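Bacteriohemerythrin (Methylococcus capsulatus, PDB 4XPX) binds oxygen reversibly at a site containing two iron atoms and may store it or deliver it to oxygen-requiring enzymes. Local coordinates at residues D19-I24 against V55-S60; D33-G38 against V101-T106. All coordinates share one frame; numbering follows the deposited sequence.

Contact 1 of 2, residues D19-I24 against V55-S60; sequences DQHKTI and VMHFKS. With FE2 (Fe (II) ion), chain C.
H21 and H57 meet at a shared iron: NE2 of H21 and NE2 of H57 each bind it at 2.1 Å. The metal therefore brings the two nitrogens within 2.9 Å of each other, H21 NE2 to H57 NE2, with no hydrogen bond between them. The ring planes stand 72° apart, and each ring turns its NE2 to the ion. Water 1 is also a ligand, and the oxygen of water 2 lies farther off, 2.5 Å from FE; E61 and D121 complete this iron's shell and reach the second iron as well.

On the side away from the iron, H57 is held by a hydrogen bond. Its ND1 donates to OE1 of Q20 over 2.7 Å, nearly straight and in the plane of the imidazole, though tilted from the plane of the carbonyl. This second-shell bond restrains ring rotation and may make NE2 a slightly richer donor to the metal. Such metal-binding histidines, placed on antiparallel helices, characterise the four-helix bundle of hemerythrins. Glutamine suits the spot because its other end can donate: NE2, in the amide plane, reaches OG of S60 at 3.2 Å. The Q20 chain runs extended beyond CG (chi2 179°), carrying CD across the gap between helices.

Packing contacts adjoin this network. CD1 of I24 packs against CD2 of H57 at 3.7 Å, the two side chains crossing at about a right angle, and I24 also meets L113 of helix 103-121. The bend at chi2 (-81°) of M56 turns its thioether SD to 3.5 Å from NE2 of Q20, beside the carboxamide nitrogen.

Contact 2 of 2, residues D33-G38 against V101-T106; sequences DTAATG and VNQDTT
A36 and A35 each set a methyl over a flat group of the opposing segment. CB of A36 lies over one face of the Q103 carboxamide, above NE2 at 3.6 Å; the Q103 chain is extended (chi2 -168°), which carries CD out under A36. CB of A35 sits over a face of the peptide joining N102 to Q103, 3.7 Å from C of N102. At the rim of that peptide, the N-H of Q103 gives its proton to water 3. Alanine fits here: a single methyl lets the two backbones approach to 4.7 Å between CA of A35 and CA of N102.

Between the two segments themselves, water makes the polar link. Water 3 donates to O of A35 at 2.8 Å; water 4 lies near O of A35 and O of V101. Q103 reaches helix 15-34 directly, NE2 donating to O of H32.

T34 to T37 form a type I beta turn, and OG1 of T37 donates to O of T34 at 2.7 Å. N102 and T105 make a capping box: N of N102 donates to OG1 of T105 at 3.0 Å, while OD1 of N102 takes weak bonds from N of D104 and N of T105. A short side chain with a carbonyl suits this N-cap.

The contact joins the turn that follows helix 15-34 to the entry into helix 103-121, with V101 packed on helices 40-67 and 73-95.

How the contacts relate
Helix 15-34 takes part in both contacts: its earlier portion faces helix 40-67 in contact 1, and its C-terminal end, with the turn after it, meets the start of helix 103-121 in contact 2. The centres lie about 21 Å apart and the nearest atoms about 9 Å, so the two do not touch. Contact 1, centred about 7 Å from the middle of the chain, holds part of the diiron site, with the second iron about 5 Å from the side chain of H57. Contact 2, centred about 16 Å from the middle, is packing at one end of the bundle, away from the metals. Their segments alternate along the chain, interlacing three of the helices.

Contact 1 of 2, residues D19-I24 against V55-S60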
loop_
_atom_site.group_PDB
_atom_site.type_symbol
_atom_site.label_atom_id
_atom_site.label_comp_id
_atom_site.label_asym_id
_atom_site.label_seq_id
_atom_site.Cartn_x
_atom_site.Cartn_y
_atom_site.Cartn_z
ATOM N N ASP A 19 10.989 2.888 -4.461
ATOM C CA ASP A 19 11.098 3.880 -3.404
ATOM C C ASP A 19 9.788 4.097 -2.686
ATOM O O ASP A 19 9.746 4.179 -1.423
ATOM C CB ASP A 19 11.568 5.203 -3.995
ATOM C CG ASP A 19 13.026 5.181 -4.379
ATOM O OD1 ASP A 19 13.781 4.292 -3.949
ATOM O OD2 ASP A 19 13.371 6.068 -5.225
ATOM N N GLN A 20 8.700 4.173 -3.445
ATOM C CA GLN A 20 7.384 4.339 -2.803
ATOM C C GLN A 20 7.022 3.113 -1.996
ATOM O O GLN A 20 6.442 3.234 -0.901
ATOM C CB GLN A 20 6.289 4.667 -3.878
ATOM C CG GLN A 20 6.514 6.033 -4.503
ATOM C CD GLN A 20 5.482 6.362 -5.554
ATOM O OE1 GLN A 20 4.877 5.545 -6.166
ATOM N NE2 GLN A 20 5.188 7.660 -5.663
ATOM N N HIS A 21 7.357 1.919 -2.499
ATOM C CA HIS A 21 7.105 0.700 -1.689
ATOM C C HIS A 21 7.843 0.743 -0.383
ATOM O O HIS A 21 7.325 0.372 0.681
ATOM C CB HIS A 21 7.466 -0.546 -2.473
ATOM C CG HIS A 21 6.568 -0.784 -3.645
ATOM N ND1 HIS A 21 6.945 -1.525 -4.749
ATOM C CD2 HIS A 21 5.269 -0.388 -3.887
ATOM C CE1 HIS A 21 5.891 -1.583 -5.579
ATOM N NE2 HIS A 21 4.861 -0.889 -5.112
ATOM N N LYS A 22 9.130 1.176 -0.422
ATOM C CA LYS A 22 9.912 1.239 0.833
ATOM C C LYS A 22 9.269 2.213 1.795
ATOM O O LYS A 22 9.205 1.915 3.043
ATOM C CB LYS A 22 11.353 1.609 0.534
ATOM C CG LYS A 22 12.127 0.550 -0.186
ATOM C CD LYS A 22 13.456 1.081 -0.644
ATOM C CE LYS A 22 14.042 0.206 -1.614
ATOM N NZ LYS A 22 15.439 0.532 -1.981
ATOM N N THR A 23 8.753 3.371 1.318
ATOM C CA THR A 23 8.046 4.266 2.220
ATOM C C THR A 23 6.796 3.630 2.779
ATOM O O THR A 23 6.531 3.747 4.007
ATOM C CB THR A 23 7.675 5.563 1.471
ATOM O OG1 THR A 23 8.862 6.280 1.119
ATOM C CG2 THR A 23 6.760 6.457 2.291
ATOM N N ILE A 24 6.000 2.944 1.960
ATOM C CA ILE A 24 4.819 2.256 2.454
ATOM C C ILE A 24 5.203 1.301 3.579
ATOM O O ILE A 24 4.521 1.246 4.619
ATOM C CB ILE A 24 4.070 1.582 1.317
ATOM C CG1 ILE A 24 3.432 2.599 0.384
ATOM C CG2 ILE A 24 3.024 0.633 1.860
ATOM C CD1 ILE A 24 2.962 2.069 -0.943
ATOM N N VAL A 55 -2.625 5.777 -1.642
ATOM C CA VAL A 55 -3.426 6.265 -2.777
ATOM C C VAL A 55 -2.552 7.020 -3.744
ATOM O O VAL A 55 -2.730 6.851 -4.988
ATOM C CB VAL A 55 -4.606 7.057 -2.247
ATOM C CG1 VAL A 55 -5.274 7.907 -3.361
ATOM C CG2 VAL A 55 -5.589 6.242 -1.523
ATOM N N MET A 56 -1.643 7.822 -3.267
ATOM C CA MET A 56 -0.751 8.541 -4.139
ATOM C C MET A 56 0.158 7.602 -4.906
ATOM O O MET A 56 0.386 7.783 -6.144
ATOM C CB MET A 56 0.060 9.533 -3.308
ATOM C CG MET A 56 0.963 10.412 -4.112
ATOM S SD MET A 56 2.493 9.578 -4.553
ATOM C CE MET A 56 3.227 9.191 -2.989
ATOM N N HIS A 57 0.663 6.551 -4.258
ATOM C CA HIS A 57 1.471 5.549 -4.908
ATOM C C HIS A 57 0.673 4.890 -6.050
ATOM O O HIS A 57 1.205 4.674 -7.180
ATOM C CB HIS A 57 1.906 4.518 -3.881
ATOM C CG HIS A 57 2.494 3.279 -4.516
ATOM N ND1 HIS A 57 3.588 3.300 -5.349
ATOM C CD2 HIS A 57 2.081 1.985 -4.492
ATOM C CE1 HIS A 57 3.810 2.050 -5.790
ATOM N NE2 HIS A 57 2.905 1.232 -5.292
ATOM N N PHE A 58 -0.548 4.497 -5.771
ATOM C CA PHE A 58 -1.373 3.869 -6.806
ATOM C C PHE A 58 -1.532 4.798 -7.972
ATOM O O PHE A 58 -1.465 4.350 -9.154
ATOM C CB PHE A 58 -2.732 3.471 -6.239
ATOM C CG PHE A 58 -2.678 2.311 -5.231
ATOM C CD1 PHE A 58 -3.846 2.045 -4.519
ATOM C CD2 PHE A 58 -1.580 1.512 -5.062
ATOM C CE1 PHE A 58 -3.897 0.979 -3.634
ATOM C CE2 PHE A 58 -1.685 0.469 -4.159
ATOM C CZ PHE A 58 -2.808 0.176 -3.481
ATOM N N LYS A 59 -1.789 6.061 -7.745
ATOM C CA LYS A 59 -1.929 7.047 -8.829
ATOM C C LYS A 59 -0.649 7.125 -9.604
ATOM O O LYS A 59 -0.684 7.305 -10.853
ATOM C CB LYS A 59 -2.362 8.376 -8.262
ATOM C CG LYS A 59 -3.757 8.453 -7.801
ATOM C CD LYS A 59 -3.987 9.864 -7.215
ATOM C CE LYS A 59 -5.375 10.013 -6.662
ATOM N NZ LYS A 59 -5.256 11.404 -6.076
ATOM N N SER A 60 0.482 7.081 -8.937
ATOM C CA SER A 60 1.748 7.160 -9.631
ATOM C C SER A 60 1.959 5.988 -10.556
ATOM O O SER A 60 2.348 6.160 -11.755
ATOM C CB SER A 60 2.887 7.198 -8.628
ATOM O OG SER A 60 2.853 8.296 -7.715
HETATM FE FE FE2 C . 2.894 -0.851 -5.830
HETATM O O HOH W 1 0.922 -1.066 -5.866
HETATM O O HOH W 2 2.073 -1.586 -3.569
#

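Contact 2 of 2, residues D33-G38 against V101-T106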
loop_
_atom_site.group_PDB
_atom_site.type_symbol
_atom_site.label_atom_id
_atom_site.label_comp_id
_atom_site.label_asym_id
_atom_site.label_seq_id
_atom_site.Cartn_x
_atom_site.Cartn_y
_atom_site.Cartn_z
ATOM N N ASP A 33 3.285 -0.767 15.101
ATOM C CA ASP A 33 3.749 -0.537 16.469
ATOM C C ASP A 33 2.739 0.229 17.252
ATOM O O ASP A 33 2.385 -0.130 18.422
ATOM C CB ASP A 33 5.123 0.125 16.409
ATOM C CG ASP A 33 6.228 -0.807 15.986
ATOM O OD1 ASP A 33 6.103 -2.050 15.948
ATOM O OD2 ASP A 33 7.271 -0.196 15.693
ATOM N N THR A 34 2.215 1.260 16.725
ATOM C CA THR A 34 1.223 2.076 17.421
ATOM C C THR A 34 -0.053 1.317 17.658
ATOM O O THR A 34 -0.802 1.556 18.702
ATOM C CB THR A 34 1.075 3.369 16.638
ATOM O OG1 THR A 34 2.372 3.988 16.415
ATOM C CG2 THR A 34 0.153 4.316 17.360
ATOM N N ALA A 35 -0.412 0.396 16.779
ATOM C CA ALA A 35 -1.629 -0.382 16.874
ATOM C C ALA A 35 -1.598 -1.384 18.036
ATOM O O ALA A 35 -2.676 -1.972 18.326
ATOM C CB ALA A 35 -1.938 -1.067 15.563
ATOM N N ALA A 36 -0.474 -1.631 18.647
ATOM C CA ALA A 36 -0.363 -2.425 19.873
ATOM C C ALA A 36 -0.610 -1.619 21.115
ATOM O O ALA A 36 -0.526 -2.168 22.246
ATOM C CB ALA A 36 0.933 -3.115 19.919
ATOM N N THR A 37 -0.921 -0.329 20.974
ATOM C CA THR A 37 -1.210 0.546 22.103
ATOM C C THR A 37 -2.688 0.973 22.090
ATOM O O THR A 37 -3.472 0.692 21.174
ATOM C CB THR A 37 -0.359 1.824 22.046
ATOM O OG1 THR A 37 -0.883 2.777 21.097
ATOM C CG2 THR A 37 1.126 1.495 21.740
ATOM N N GLY A 38 -3.050 1.712 23.127
ATOM C CA GLY A 38 -4.309 2.388 23.189
ATOM C C GLY A 38 -4.276 3.820 22.854
ATOM O O GLY A 38 -5.213 4.545 23.240
ATOM N N VAL A 101 -8.564 0.003 14.957
ATOM C CA VAL A 101 -7.414 -0.428 14.192
ATOM C C VAL A 101 -6.501 -1.172 15.148
ATOM O O VAL A 101 -6.184 -0.652 16.230
ATOM C CB VAL A 101 -6.776 0.787 13.532
ATOM C CG1 VAL A 101 -5.400 0.466 13.049
ATOM C CG2 VAL A 101 -7.756 1.238 12.370
ATOM N N ASN A 102 -6.055 -2.364 14.748
ATOM C CA ASN A 102 -5.198 -3.193 15.593
ATOM C C ASN A 102 -4.202 -3.893 14.691
ATOM O O ASN A 102 -4.111 -3.585 13.484
ATOM C CB ASN A 102 -6.043 -4.075 16.449
ATOM C CG ASN A 102 -6.906 -4.966 15.631
ATOM O OD1 ASN A 102 -6.526 -5.437 14.545
ATOM N ND2 ASN A 102 -8.137 -5.237 16.109
ATOM N N GLN A 103 -3.407 -4.782 15.245
ATOM C CA GLN A 103 -2.361 -5.414 14.472
ATOM C C GLN A 103 -2.944 -6.400 13.415
ATOM O O GLN A 103 -2.189 -6.834 12.512
ATOM C CB GLN A 103 -1.302 -6.082 15.304
ATOM C CG GLN A 103 -0.460 -5.049 16.027
ATOM C CD GLN A 103 0.797 -5.600 16.667
ATOM O OE1 GLN A 103 0.875 -6.817 16.985
ATOM N NE2 GLN A 103 1.779 -4.749 16.854
ATOM N N ASP A 104 -4.245 -6.782 13.514
ATOM C CA ASP A 104 -4.800 -7.486 12.358
ATOM C C ASP A 104 -5.016 -6.562 11.195
ATOM O O ASP A 104 -4.928 -7.010 10.025
ATOM C CB ASP A 104 -6.142 -8.121 12.709
ATOM C CG ASP A 104 -6.028 -9.291 13.607
ATOM O OD1 ASP A 104 -5.027 -9.557 14.223
ATOM O OD2 ASP A 104 -7.042 -10.051 13.602
ATOM N N THR A 105 -5.248 -5.271 11.441
ATOM C CA THR A 105 -5.395 -4.345 10.355
ATOM C C THR A 105 -4.090 -4.223 9.585
ATOM O O THR A 105 -4.040 -4.277 8.333
ATOM C CB THR A 105 -5.758 -2.923 10.892
ATOM O OG1 THR A 105 -6.755 -3.031 11.923
ATOM C CG2 THR A 105 -6.148 -2.032 9.729
ATOM N N THR A 106 -2.975 -4.029 10.329
ATOM C CA THR A 106 -1.659 -3.912 9.673
ATOM C C THR A 106 -1.212 -5.207 9.082
ATOM O O THR A 106 -0.609 -5.171 7.976
ATOM C CB THR A 106 -0.666 -3.327 10.654
ATOM O OG1 THR A 106 -0.795 -3.975 11.889
ATOM C CG2 THR A 106 -0.877 -1.838 10.813
HETATM O O HOH W 3 -3.222 -4.671 18.179
HETATM O O HOH W 4 -5.349 -1.334 19.173
#